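Local coordinates for arginine decarboxylase, A207R protein (Paramecium bursaria Chlorella virus 1, PDB 2NVA), which decarboxylates arginine to agmatine with the help of pyridoxal 5'-phosphate, on an ornithine decarboxylase-like fold with a TIM barrel, at residues Asp98-Lys103 and His122-Asn127. Sequence-based numbering, arbitrary orientation.
Sequences DLIFAK and HTYHPN
His125 lays its imidazole against Lys103 where two neighbouring outer helices of the TIM barrel, 96-105 and 115-124, meet. The helices are successive in the beta/alpha repeat, with strand 109-112 between them in the chain, and the contact lies away from the cofactor.

The central interaction is CH-pi. Lys103 CB sits over the middle of one imidazole face, 3.5 Å from the centroid of the His125 ring and only 10° off its normal. Lys103 CA also lies over that face, and Lys103 CG approaches His125 ND1 to 3.5 Å, while the two side chains run past each other in opposite directions. His125 is the first residue to leave helical geometry after helix 115-124; its CG stands anti to the backbone N (chi1 -163°), on the side of helix 96-105. A flat, polar ring suits this buried place because it packs against aliphatic carbons while its NE2 hydrogen-bonds to Val107 O, in the loop following helix 96-105. One side chain thus ties the end of one helix to the exit of the other.

Apolar packing continues toward Tyr124. Ile100, an extended aliphatic chain, suits the partly exposed Tyr124 ring: Ile100 CD1 reaches Tyr124 CD1 at 3.9 Å, with CG1 almost as close. Thr123 CG2 lies over one face of the same ring, offset toward the rim. Apolar Leu99 suits the buried side, its CB 4.5 Å from Tyr124 CB, and also packs on Lys120 and Ile121 of helix 115-124.

Lysine suits the exposed border: its CA, CB and CG lie against the imidazole, while its amine bonds weakly to a water. Lys103 CD lies 3.6 Å from Tyr124 O, and beyond it the lysine chain bends, chi3 52° setting Lys103 CE. The water donates to Tyr124 O at 2.7 Å and weakly accepts from Lys103 NZ at 3.3 Å.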
loop_
_atom_site.group_PDB
_atom_site.type_symbol
_atom_site.label_atom_id
_atom_site.label_comp_id
_atom_site.label_asym_id
_atom_site.label_seq_id
_atom_site.Cartn_x
_atom_site.Cartn_y
_atom_site.Cartn_z
ATOM N N ASP A 98 4.874 10.296 21.245
ATOM C CA ASP A 98 5.674 9.070 21.200
ATOM C C ASP A 98 6.928 9.199 22.069
ATOM O O ASP A 98 7.380 8.218 22.669
ATOM C CB ASP A 98 6.051 8.688 19.747
ATOM C CG ASP A 98 4.919 7.971 19.013
ATOM O OD1 ASP A 98 3.794 7.906 19.567
ATOM O OD2 ASP A 98 5.154 7.459 17.884
ATOM N N LEU A 99 7.479 10.413 22.133
ATOM C CA LEU A 99 8.649 10.680 22.972
ATOM C C LEU A 99 8.313 10.577 24.452
ATOM O O LEU A 99 9.072 10.002 25.226
ATOM C CB LEU A 99 9.247 12.060 22.657
ATOM C CG LEU A 99 10.139 12.058 21.404
ATOM C CD1 LEU A 99 10.568 13.478 21.042
ATOM C CD2 LEU A 99 11.366 11.144 21.558
ATOM N N ILE A 100 7.169 11.140 24.833
ATOM C CA ILE A 100 6.679 11.064 26.219
ATOM C C ILE A 100 6.446 9.605 26.604
ATOM O O ILE A 100 6.831 9.187 27.699
ATOM C CB ILE A 100 5.398 11.895 26.419
ATOM C CG1 ILE A 100 5.700 13.381 26.172
ATOM C CG2 ILE A 100 4.819 11.690 27.831
ATOM C CD1 ILE A 100 4.456 14.234 25.946
ATOM N N PHE A 101 5.829 8.847 25.699
ATOM C CA PHE A 101 5.613 7.414 25.890
ATOM C C PHE A 101 6.941 6.649 26.038
ATOM O O PHE A 101 7.092 5.839 26.965
ATOM C CB PHE A 101 4.781 6.841 24.732
ATOM C CG PHE A 101 4.564 5.351 24.820
ATOM C CD1 PHE A 101 3.622 4.819 25.706
ATOM C CD2 PHE A 101 5.298 4.478 24.016
ATOM C CE1 PHE A 101 3.421 3.436 25.798
ATOM C CE2 PHE A 101 5.111 3.102 24.095
ATOM C CZ PHE A 101 4.164 2.577 24.988
ATOM N N ALA A 102 7.894 6.907 25.136
ATOM C CA ALA A 102 9.218 6.284 25.217
ATOM C C ALA A 102 9.902 6.572 26.555
ATOM O O ALA A 102 10.460 5.667 27.182
ATOM C CB ALA A 102 10.101 6.757 24.065
ATOM N N LYS A 103 9.866 7.835 26.977
ATOM C CA LYS A 103 10.483 8.237 28.245
ATOM C C LYS A 103 9.850 7.462 29.391
ATOM O O LYS A 103 10.544 6.946 30.268
ATOM C CB LYS A 103 10.337 9.759 28.466
ATOM C CG LYS A 103 11.026 10.280 29.732
ATOM C CD LYS A 103 10.353 11.538 30.248
ATOM C CE LYS A 103 8.825 11.312 30.399
ATOM N NZ LYS A 103 8.237 12.169 31.492
ATOM N N HIS A 122 14.823 17.922 24.345
ATOM C CA HIS A 122 15.067 18.791 25.492
ATOM C C HIS A 122 13.801 18.973 26.328
ATOM O O HIS A 122 13.838 18.859 27.561
ATOM C CB HIS A 122 15.599 20.148 25.033
ATOM C CG HIS A 122 15.899 21.079 26.166
ATOM N ND1 HIS A 122 17.002 20.926 26.978
ATOM C CD2 HIS A 122 15.224 22.149 26.645
ATOM C CE1 HIS A 122 16.998 21.870 27.907
ATOM N NE2 HIS A 122 15.931 22.629 27.722
ATOM N N THR A 123 12.685 19.238 25.654
ATOM C CA THR A 123 11.427 19.532 26.336
ATOM C C THR A 123 10.753 18.274 26.920
ATOM O O THR A 123 10.249 18.313 28.047
ATOM C CB THR A 123 10.452 20.315 25.431
ATOM O OG1 THR A 123 11.101 21.501 24.942
ATOM C CG2 THR A 123 9.186 20.713 26.194
ATOM N N TYR A 124 10.796 17.161 26.184
ATOM C CA TYR A 124 9.942 15.996 26.477
ATOM C C TYR A 124 10.640 14.710 26.903
ATOM O O TYR A 124 10.008 13.830 27.495
ATOM C CB TYR A 124 9.032 15.687 25.278
ATOM C CG TYR A 124 8.121 16.829 24.979
ATOM C CD1 TYR A 124 7.028 17.100 25.808
ATOM C CD2 TYR A 124 8.371 17.678 23.904
ATOM C CE1 TYR A 124 6.189 18.179 25.569
ATOM C CE2 TYR A 124 7.532 18.758 23.642
ATOM C CZ TYR A 124 6.445 19.003 24.487
ATOM O OH TYR A 124 5.610 20.067 24.247
ATOM N N HIS A 125 11.919 14.590 26.586
ATOM C CA HIS A 125 12.670 13.388 26.927
ATOM C C HIS A 125 14.135 13.798 27.141
ATOM O O HIS A 125 15.028 13.299 26.458
ATOM C CB HIS A 125 12.523 12.366 25.783
ATOM C CG HIS A 125 12.888 10.962 26.153
ATOM N ND1 HIS A 125 13.521 10.637 27.334
ATOM C CD2 HIS A 125 12.756 9.800 25.463
ATOM C CE1 HIS A 125 13.742 9.331 27.369
ATOM N NE2 HIS A 125 13.281 8.799 26.250
ATOM N N PRO A 126 14.383 14.733 28.085
ATOM C CA PRO A 126 15.686 15.404 28.209
ATOM C C PRO A 126 16.906 14.515 28.483
ATOM O O PRO A 126 18.028 14.925 28.191
ATOM C CB PRO A 126 15.470 16.385 29.382
ATOM C CG PRO A 126 14.306 15.882 30.103
ATOM C CD PRO A 126 13.422 15.239 29.080
ATOM N N ASN A 127 16.696 13.331 29.045
ATOM C CA ASN A 127 17.797 12.417 29.316
ATOM C C ASN A 127 17.910 11.252 28.328
ATOM O O ASN A 127 18.654 10.311 28.557
ATOM C CB ASN A 127 17.724 11.905 30.755
ATOM C CG ASN A 127 17.915 13.012 31.769
ATOM O OD1 ASN A 127 18.745 13.911 31.579
ATOM N ND2 ASN A 127 17.148 12.964 32.854
HETATM O O HOH W 1 7.794 14.285 29.060
#